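Local coordinates for uncharacterized protein (Legionella pneumophila subsp. pneumophila str. Philadelphia 1, PDB 4RXV) that is of unknown function but carries a RavJ-family N-terminal domain related to papain-like (clan CA) peptidases, probably serving the bacterium as an effector, at residues Q15-Y18 and Q19-V22; M131-N134 and G135-L138; L143-P146 and K147-L151; A186-K189 and E190-A193. All coordinates share one frame; numbering follows the deposited sequence.

Contact 1: Q15-Y18 and Q19-V22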
loop_
_atom_site.group_PDB
_atom_site.type_symbol
_atom_site.label_atom_id
_atom_site.label_comp_id
_atom_site.label_asym_id
_atom_site.label_seq_id
_atom_site.Cartn_x
_atom_site.Cartn_y
_atom_site.Cartn_z
ATOM N N GLN A 15 -2.418 11.900 -2.823
ATOM C CA GLN A 15 -3.558 12.476 -2.132
ATOM C C GLN A 15 -3.854 11.759 -0.825
ATOM O O GLN A 15 -4.510 12.337 0.036
ATOM C CB GLN A 15 -4.794 12.480 -3.020
ATOM C CG GLN A 15 -4.689 13.428 -4.190
ATOM C CD GLN A 15 -5.864 13.338 -5.115
ATOM O OE1 GLN A 15 -5.787 12.731 -6.165
ATOM N NE2 GLN A 15 -6.958 13.952 -4.732
ATOM N N GLU A 16 -3.421 10.503 -0.673
ATOM C CA GLU A 16 -3.693 9.755 0.533
ATOM C C GLU A 16 -2.802 10.145 1.702
ATOM O O GLU A 16 -3.067 9.742 2.824
ATOM C CB GLU A 16 -3.595 8.246 0.259
ATOM C CG GLU A 16 -4.646 7.789 -0.720
ATOM C CD GLU A 16 -6.040 8.147 -0.248
ATOM O OE1 GLU A 16 -6.479 7.607 0.783
ATOM O OE2 GLU A 16 -6.698 8.979 -0.893
ATOM N N GLN A 17 -1.764 10.920 1.433
ATOM C CA GLN A 17 -0.849 11.406 2.483
ATOM C C GLN A 17 -0.345 10.241 3.350
ATOM O O GLN A 17 -0.394 10.280 4.591
ATOM C CB GLN A 17 -1.504 12.500 3.325
ATOM C CG GLN A 17 -1.840 13.736 2.482
ATOM C CD GLN A 17 -0.594 14.416 1.915
ATOM O OE1 GLN A 17 0.256 14.853 2.683
ATOM N NE2 GLN A 17 -0.527 14.587 0.598
ATOM N N TYR A 18 0.195 9.224 2.696
ATOM C CA TYR A 18 0.652 8.021 3.398
ATOM C C TYR A 18 1.767 8.321 4.404
ATOM O O TYR A 18 1.915 7.598 5.387
ATOM C CB TYR A 18 1.109 6.995 2.381
ATOM C CG TYR A 18 -0.021 6.339 1.605
ATOM C CD1 TYR A 18 -1.076 5.739 2.258
ATOM C CD2 TYR A 18 0.001 6.269 0.216
ATOM C CE1 TYR A 18 -2.086 5.083 1.567
ATOM C CE2 TYR A 18 -1.006 5.632 -0.486
ATOM C CZ TYR A 18 -2.054 5.026 0.193
ATOM O OH TYR A 18 -3.000 4.357 -0.545
ATOM N N GLN A 19 2.541 9.379 4.157
ATOM C CA GLN A 19 3.597 9.750 5.075
ATOM C C GLN A 19 3.091 10.183 6.445
ATOM O O GLN A 19 3.870 10.252 7.394
ATOM C CB GLN A 19 4.495 10.829 4.478
ATOM C CG GLN A 19 3.972 12.249 4.464
ATOM C CD GLN A 19 2.954 12.553 3.407
ATOM O OE1 GLN A 19 2.471 11.687 2.675
ATOM N NE2 GLN A 19 2.598 13.823 3.332
ATOM N N LYS A 20 1.814 10.478 6.550
ATOM C CA LYS A 20 1.214 10.933 7.798
ATOM C C LYS A 20 0.648 9.814 8.644
ATOM O O LYS A 20 0.264 10.041 9.785
ATOM C CB LYS A 20 0.135 12.003 7.521
ATOM C CG LYS A 20 0.604 13.174 6.691
ATOM C CD LYS A 20 1.689 13.986 7.295
ATOM C CE LYS A 20 2.073 15.119 6.353
ATOM N NZ LYS A 20 3.164 16.012 6.685
ATOM N N PHE A 21 0.617 8.589 8.122
ATOM C CA PHE A 21 0.117 7.476 8.922
ATOM C C PHE A 21 1.000 7.241 10.140
ATOM O O PHE A 21 2.209 7.489 10.117
ATOM C CB PHE A 21 0.164 6.173 8.117
ATOM C CG PHE A 21 -1.121 5.812 7.422
ATOM C CD1 PHE A 21 -1.607 6.549 6.360
ATOM C CD2 PHE A 21 -1.841 4.689 7.838
ATOM C CE1 PHE A 21 -2.752 6.151 5.722
ATOM C CE2 PHE A 21 -2.992 4.309 7.192
ATOM C CZ PHE A 21 -3.439 5.026 6.142
ATOM N N VAL A 22 0.401 6.695 11.185
ATOM C CA VAL A 22 1.154 6.006 12.213
ATOM C C VAL A 22 1.565 4.652 11.638
ATOM O O VAL A 22 0.728 3.867 11.204
ATOM C CB VAL A 22 0.312 5.818 13.486
ATOM C CG1 VAL A 22 1.033 4.901 14.472
ATOM C CG2 VAL A 22 -0.007 7.151 14.124
#
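A short 3-10 turn, formed where the chain has left helix 6-14 and heads for strand 22-23, brings Gln17 and Tyr18 against Gln19, Lys20 and Phe21. Gln17, with a phi of +52°, is the first residue after helix 6-14 to leave helical angles, and the 3-10 turn begins just beyond it. Two successive i to i+3 bonds define the turn: Lys20 N to Gln17 O at 3.0 Å and Phe21 N to Tyr18 O at 3.2 Å, both nearly straight at the hydrogen. A side-chain bridge spans the same turn, with Gln19 NE2 donating to Gln17 OE1 at 2.6 Å. That bond is short but bent; its donor stands well above the Gln17 carbonyl plane, and the two amide planes are 76° apart. Gln19 places CG between its backbone N and carbonyl carbon (chi1 77°) and then bends at chi2, which turns the amide back alongside the Gln17 side chain. Lys20 CG comes within 4.0 Å of Gln17 CB before the rest of its chain leads away. On the buried side, Tyr18 and Phe21 run side by side in the same direction; Phe21 CE1 comes to the edge of the tyrosine ring, 3.9 Å from Tyr18 CD1. One face of that ring carries Glu16 CB, 3.5 Å above its plane. The Tyr18 hydroxyl hydrogen-bonds with His108 and Ser109 of helix 105-114, and both aromatic rings meet Phe105 of the same helix. Phe21 also rests on strand 95-100, which pairs with Val22, while Gln19 touches Glu38 of helix 37-50.

Contact 2: M131-N134 and G135-L138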
loop_
_atom_site.group_PDB
_atom_site.type_symbol
_atom_site.label_atom_id
_atom_site.label_comp_id
_atom_site.label_asym_id
_atom_site.label_seq_id
_atom_site.Cartn_x
_atom_site.Cartn_y
_atom_site.Cartn_z
ATOM N N MET A 131 9.878 -9.146 0.583
ATOM C CA MET A 131 10.801 -9.095 1.729
ATOM C C MET A 131 10.855 -10.462 2.402
ATOM O O MET A 131 10.622 -10.623 3.599
ATOM C CB MET A 131 10.439 -7.957 2.696
ATOM C CG MET A 131 11.584 -7.585 3.610
ATOM S SD MET A 131 11.150 -6.259 4.749
ATOM C CE MET A 131 11.023 -4.898 3.625
ATOM N N HIS A 132 11.198 -11.445 1.584
ATOM C CA HIS A 132 11.278 -12.823 2.026
ATOM C C HIS A 132 12.393 -13.021 3.009
ATOM O O HIS A 132 13.497 -12.537 2.801
ATOM C CB HIS A 132 11.528 -13.700 0.813
ATOM C CG HIS A 132 11.474 -15.158 1.097
ATOM N ND1 HIS A 132 12.575 -15.968 0.956
ATOM C CD2 HIS A 132 10.460 -15.957 1.502
ATOM C CE1 HIS A 132 12.246 -17.209 1.271
ATOM N NE2 HIS A 132 10.965 -17.231 1.596
ATOM N N SER A 133 12.071 -13.768 4.062
ATOM C CA SER A 133 12.987 -14.076 5.144
ATOM C C SER A 133 12.578 -15.380 5.797
ATOM O O SER A 133 11.500 -15.488 6.378
ATOM C CB SER A 133 12.955 -12.976 6.194
ATOM O OG SER A 133 14.005 -13.149 7.113
ATOM N N ASN A 134 13.447 -16.371 5.710
ATOM C CA ASN A 134 13.188 -17.657 6.346
ATOM C C ASN A 134 11.785 -18.215 6.126
ATOM O O ASN A 134 11.136 -18.680 7.066
ATOM C CB ASN A 134 13.508 -17.619 7.852
ATOM C CG ASN A 134 12.831 -16.479 8.602
ATOM O OD1 ASN A 134 11.772 -16.658 9.213
ATOM N ND2 ASN A 134 13.489 -15.318 8.621
ATOM N N GLY A 135 11.326 -18.190 4.879
ATOM C CA GLY A 135 10.062 -18.811 4.537
ATOM C C GLY A 135 8.866 -17.907 4.751
ATOM O O GLY A 135 7.746 -18.262 4.357
ATOM N N ARG A 136 9.104 -16.756 5.385
ATOM C CA ARG A 136 8.085 -15.739 5.609
ATOM C C ARG A 136 8.280 -14.594 4.613
ATOM O O ARG A 136 9.388 -14.310 4.190
ATOM C CB ARG A 136 8.160 -15.184 7.044
ATOM C CG ARG A 136 7.834 -16.197 8.147
ATOM C CD ARG A 136 8.043 -15.609 9.546
ATOM N NE ARG A 136 9.453 -15.298 9.769
ATOM C CZ ARG A 136 9.917 -14.197 10.356
ATOM N NH1 ARG A 136 9.100 -13.269 10.835
ATOM N NH2 ARG A 136 11.224 -14.025 10.473
ATOM N N TYR A 137 7.197 -13.941 4.260
ATOM C CA TYR A 137 7.255 -12.735 3.448
ATOM C C TYR A 137 6.799 -11.573 4.333
ATOM O O TYR A 137 5.627 -11.461 4.680
ATOM C CB TYR A 137 6.361 -12.893 2.221
ATOM C CG TYR A 137 6.806 -13.952 1.261
ATOM C CD1 TYR A 137 7.714 -13.692 0.242
ATOM C CD2 TYR A 137 6.292 -15.233 1.356
ATOM C CE1 TYR A 137 8.097 -14.692 -0.659
ATOM C CE2 TYR A 137 6.665 -16.235 0.472
ATOM C CZ TYR A 137 7.565 -15.960 -0.534
ATOM O OH TYR A 137 7.942 -16.949 -1.423
ATOM N N LEU A 138 7.736 -10.741 4.758
ATOM C CA LEU A 138 7.453 -9.746 5.788
ATOM C C LEU A 138 6.614 -8.567 5.313
ATOM O O LEU A 138 6.032 -7.865 6.128
ATOM C CB LEU A 138 8.753 -9.165 6.348
ATOM C CG LEU A 138 9.710 -10.152 6.981
ATOM C CD1 LEU A 138 10.924 -9.427 7.528
ATOM C CD2 LEU A 138 9.028 -10.930 8.090
#
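His132, Gly135 and Arg136 meet at the end of the beta hairpin made by strands 123-133 and 136-146, the two strands being joined by a type I' turn from Ser133 to Arg136. Arg136 reaches back to Asn134 and holds it side-on: NE lies 2.7 Å and NH2 3.0 Å from the one oxygen, Asn134 OD1. That oxygen sits within 2° of the guanidinium plane. NH2 uses a lone pair of the amide oxygen, whereas NE comes in somewhat tilted from the carbonyl plane. The hook depends on a bend at chi3 of Arg136 (-65°), after an extended chi2. The backbones of Ser133 and Arg136 form an antiparallel hydrogen-bonded pair, Ser133 N to Arg136 O at 2.7 Å and Arg136 N to Ser133 O at 2.9 Å. Gly135 takes a positive-phi corner of the turn, and the His132 ring reaches back to it, NE2 of His132 lying 3.5 Å from Gly135 CA. On the other face of the hairpin His132 and Tyr137 form a non-hydrogen-bonded pair. His132 CD2 stands over one face of the tyrosine ring, displaced toward its rim and 3.4 Å from Tyr137 CE1, with the two ring planes 44° apart. In the backbone of this pair, His132 CA makes a CA-H...O contact of 3.2 Å with Arg136 O. Farther from the turn, Leu138 N donates to Met131 O, and Met131 SD packs on Leu138 CB at 4.1 Å. Outside the hairpin, Tyr137 OH bonds to Gln157. Since the amide of Asn134 is neutral, it can orient the guanidinium and would be polarised by it, but cannot cancel its positive charge.

Contact 3: L143-P146 and K147-L151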
loop_
_atom_site.group_PDB
_atom_site.type_symbol
_atom_site.label_atom_id
_atom_site.label_comp_id
_atom_site.label_asym_id
_atom_site.label_seq_id
_atom_site.Cartn_x
_atom_site.Cartn_y
_atom_site.Cartn_z
ATOM N N LEU A 143 0.998 -4.139 -6.935
ATOM C CA LEU A 143 1.503 -3.977 -8.294
ATOM C C LEU A 143 0.396 -3.546 -9.238
ATOM O O LEU A 143 -0.748 -3.982 -9.126
ATOM C CB LEU A 143 2.091 -5.269 -8.865
ATOM C CG LEU A 143 3.178 -5.956 -8.046
ATOM C CD1 LEU A 143 3.563 -7.276 -8.741
ATOM C CD2 LEU A 143 4.371 -5.060 -7.852
ATOM N N LEU A 144 0.786 -2.711 -10.187
ATOM C CA LEU A 144 0.017 -2.447 -11.401
ATOM C C LEU A 144 0.705 -3.145 -12.554
ATOM O O LEU A 144 1.860 -2.852 -12.842
ATOM C CB LEU A 144 -0.054 -0.944 -11.669
ATOM C CG LEU A 144 -0.869 -0.153 -10.642
ATOM C CD1 LEU A 144 -0.470 1.317 -10.648
ATOM C CD2 LEU A 144 -2.338 -0.286 -10.908
ATOM N N VAL A 145 0.035 -4.116 -13.172
ATOM C CA VAL A 145 0.630 -4.837 -14.292
ATOM C C VAL A 145 -0.148 -4.517 -15.556
ATOM O O VAL A 145 -1.355 -4.395 -15.526
ATOM C CB VAL A 145 0.701 -6.369 -14.047
ATOM C CG1 VAL A 145 1.635 -6.669 -12.862
ATOM C CG2 VAL A 145 -0.669 -6.975 -13.829
ATOM N N PRO A 146 0.548 -4.348 -16.680
ATOM C CA PRO A 146 -0.175 -4.057 -17.909
ATOM C C PRO A 146 -1.178 -5.156 -18.227
ATOM O O PRO A 146 -0.939 -6.331 -17.984
ATOM C CB PRO A 146 0.939 -3.977 -18.953
ATOM C CG PRO A 146 2.133 -3.544 -18.174
ATOM C CD PRO A 146 2.005 -4.253 -16.870
ATOM N N LYS A 147 -2.329 -4.751 -18.738
ATOM C CA LYS A 147 -3.380 -5.686 -19.111
ATOM C C LYS A 147 -2.831 -6.832 -19.929
ATOM O O LYS A 147 -2.122 -6.593 -20.908
ATOM C CB LYS A 147 -4.401 -4.957 -19.981
ATOM C CG LYS A 147 -5.326 -4.077 -19.224
ATOM C CD LYS A 147 -6.254 -4.895 -18.386
ATOM C CE LYS A 147 -7.322 -4.032 -17.795
ATOM N NZ LYS A 147 -8.161 -4.829 -16.891
ATOM N N GLY A 148 -3.207 -8.062 -19.578
ATOM C CA GLY A 148 -2.770 -9.227 -20.327
ATOM C C GLY A 148 -1.851 -10.082 -19.488
ATOM O O GLY A 148 -1.710 -11.284 -19.708
ATOM N N SER A 149 -1.231 -9.457 -18.500
ATOM C CA SER A 149 -0.263 -10.153 -17.651
ATOM C C SER A 149 -0.899 -11.203 -16.737
ATOM O O SER A 149 -1.984 -11.000 -16.206
ATOM C CB SER A 149 0.492 -9.148 -16.776
ATOM O OG SER A 149 1.071 -8.110 -17.547
ATOM N N ARG A 150 -0.203 -12.320 -16.543
ATOM C CA ARG A 150 -0.576 -13.286 -15.519
ATOM C C ARG A 150 0.673 -13.609 -14.731
ATOM O O ARG A 150 1.657 -14.125 -15.276
ATOM C CB ARG A 150 -1.136 -14.566 -16.128
ATOM N N LEU A 151 0.644 -13.297 -13.455
ATOM C CA LEU A 151 1.783 -13.539 -12.624
ATOM C C LEU A 151 1.719 -14.977 -12.171
ATOM O O LEU A 151 0.654 -15.590 -12.189
ATOM C CB LEU A 151 1.740 -12.602 -11.421
ATOM C CG LEU A 151 1.740 -11.114 -11.785
ATOM C CD1 LEU A 151 1.626 -10.287 -10.520
ATOM C CD2 LEU A 151 2.972 -10.724 -12.585
#
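Pro146 O is gripped twice by one residue: Ser149 OG donates to it at 2.7 Å and Ser149 N at 3.2 Å. Both donors lie in the carbonyl plane, and the hydroxyl meets a lone pair. This two-donor grip is possible because Ser149 OG stands beside its own backbone N, opposite the carbonyl carbon (chi1 -53°), so the hydroxyl and the N-H can converge on a single acceptor. The hydroxyl also lies near the proline ring, 4.0 Å from Pro146 CD. The backbone bond closes a type II beta turn from Pro146 to Ser149, with Lys147 and Gly148 at its corners; Gly148 takes the positive phi (113°) of the third position. With this turn strand 136-146 ends, and the chain departs from the four-stranded antiparallel sheet in a new direction, the segments 143-146 and 147-151 running 129° apart. Inside the bend, Val145, Leu143 and Leu151 bring apolar groups together, and Ser149 adds its CB, which approaches Val145 CG2 at 3.8 Å in one of the two positions modelled for that valine. Deeper in, Leu143 and Leu151 meet through single methyls, CD1 of Leu143 to CD1 of Leu151 at 4.0 Å, their chains crossing at a slant. Both leucines are extended beyond CB, which carries these methyls to the meeting point. Leu143 also packs on Ile128 and Ile169 of the neighbouring strands, and Leu151 on Ala126 and Pro164. The backbone N of Leu151 bonds to Gln206 OE1, and outside the bend Lys147 NZ forms a salt bridge with Asp124.

Contact 4: A186-K189 and E190-A193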
loop_
_atom_site.group_PDB
_atom_site.type_symbol
_atom_site.label_atom_id
_atom_site.label_comp_id
_atom_site.label_asym_id
_atom_site.label_seq_id
_atom_site.Cartn_x
_atom_site.Cartn_y
_atom_site.Cartn_z
ATOM N N ALA A 186 3.797 4.029 -7.535
ATOM C CA ALA A 186 3.600 3.778 -8.956
ATOM C C ALA A 186 4.875 4.054 -9.742
ATOM O O ALA A 186 4.915 4.920 -10.624
ATOM C CB ALA A 186 2.413 4.545 -9.491
ATOM N N ILE A 187 5.923 3.303 -9.400
ATOM C CA ILE A 187 7.234 3.476 -10.000
ATOM C C ILE A 187 7.816 2.136 -10.446
ATOM O O ILE A 187 7.461 1.079 -9.929
ATOM C CB ILE A 187 8.242 4.220 -9.032
ATOM C CG1 ILE A 187 8.891 3.336 -7.919
ATOM C CG2 ILE A 187 7.613 5.474 -8.447
ATOM C CD1 ILE A 187 7.997 2.700 -6.951
ATOM N N PRO A 188 8.707 2.164 -11.432
ATOM C CA PRO A 188 9.378 0.930 -11.841
ATOM C C PRO A 188 10.356 0.421 -10.802
ATOM O O PRO A 188 10.829 1.174 -9.945
ATOM C CB PRO A 188 10.104 1.322 -13.130
ATOM C CG PRO A 188 10.287 2.793 -13.008
ATOM C CD PRO A 188 9.155 3.326 -12.217
ATOM N N LYS A 189 10.705 -0.862 -10.891
ATOM C CA LYS A 189 11.570 -1.473 -9.893
ATOM C C LYS A 189 12.906 -0.776 -9.722
ATOM O O LYS A 189 13.419 -0.727 -8.620
ATOM C CB LYS A 189 11.780 -2.958 -10.190
ATOM C CG LYS A 189 12.512 -3.266 -11.475
ATOM C CD LYS A 189 12.686 -4.769 -11.651
ATOM C CE LYS A 189 13.670 -5.107 -12.761
ATOM N NZ LYS A 189 13.259 -4.520 -14.064
ATOM N N GLU A 190 13.441 -0.181 -10.779
ATOM C CA GLU A 190 14.723 0.506 -10.660
ATOM C C GLU A 190 14.693 1.693 -9.712
ATOM O O GLU A 190 15.749 2.090 -9.197
ATOM C CB GLU A 190 15.196 0.966 -12.032
ATOM C CG GLU A 190 15.590 -0.164 -12.943
ATOM C CD GLU A 190 14.415 -0.851 -13.627
ATOM O OE1 GLU A 190 13.275 -0.313 -13.653
ATOM O OE2 GLU A 190 14.659 -1.950 -14.168
ATOM N N GLN A 191 13.496 2.302 -9.587
ATOM C CA GLN A 191 13.200 3.459 -8.716
ATOM C C GLN A 191 12.806 3.044 -7.281
ATOM O O GLN A 191 12.773 3.900 -6.397
ATOM C CB GLN A 191 12.060 4.367 -9.300
ATOM C CG GLN A 191 12.450 5.402 -10.427
ATOM C CD GLN A 191 11.262 6.240 -11.031
ATOM O OE1 GLN A 191 11.072 6.226 -12.265
ATOM N NE2 GLN A 191 10.516 7.018 -10.177
ATOM N N PHE A 192 12.518 1.763 -7.026
ATOM C CA PHE A 192 11.860 1.357 -5.783
ATOM C C PHE A 192 12.823 1.311 -4.599
ATOM O O PHE A 192 13.891 0.728 -4.692
ATOM C CB PHE A 192 11.174 0.007 -6.032
ATOM C CG PHE A 192 10.555 -0.635 -4.798
ATOM C CD1 PHE A 192 9.756 0.082 -3.913
ATOM C CD2 PHE A 192 10.739 -1.981 -4.565
ATOM C CE1 PHE A 192 9.211 -0.529 -2.803
ATOM C CE2 PHE A 192 10.182 -2.593 -3.460
ATOM C CZ PHE A 192 9.406 -1.878 -2.595
ATOM N N ALA A 193 12.395 1.891 -3.485
ATOM C CA ALA A 193 13.193 1.975 -2.263
ATOM C C ALA A 193 13.755 0.640 -1.816
ATOM O O ALA A 193 14.856 0.606 -1.301
ATOM C CB ALA A 193 12.344 2.534 -1.146
#
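Two torsions of Lys189 and one bend in Glu190 bring their charged ends together: Lys189 CG sits between its backbone N and carbonyl carbon (chi1 65°), its chain turns again at chi4 (-58°), and Glu190 folds back at chi2. Lys189 NZ then meets Glu190 OE2 at 2.9 Å in a salt bridge, on the syn side but 34° out of the carboxylate plane. The backbone of the segment is a 3-10 turn: Gln191 N donates to Pro188 O at 2.9 Å and Phe192 N to Lys189 O at 3.1 Å, and the latter oxygen also accepts from Asn195. In the one given of two Gln191 conformers, its CB lies 3.6 Å from Ile187 CG1, and its amide nitrogen bonds to Glu182 O. Ile187 CD1 lies 4.3 Å from Phe192 CB. The buried Ile187 and Phe192 both reach Ile169 of strand 168-170, opposite which Ala186 and Ile187 form a G1 beta bulge. The inner side of the turn is thus apolar, with Ile187 and Phe192 buried against Ile169, while on the outer side lysine and glutamate, adjacent in sequence, would largely offset each other's charge.

In the fold
All four contacts are local turns within the peptidase-like domain, and none touches another. Contacts 2 and 3 share strand 136-146: contact 2 closes the hairpin at its start and contact 3 turns the chain away at its end, centres 23 Å apart. Contact 4 is closest to contact 3, about 16 Å between centres and about 4 Å between nearest atoms, with Ile169 packed against Leu143 and Ile187. Contact 1 lies across the centre of the chain from contacts 2 and 3, its centre 25 and 26 Å from theirs, and leads into strand 22-23 of the other, mixed sheet. From contact 4 it is about 19 Å between centres and about 9 Å between nearest atoms.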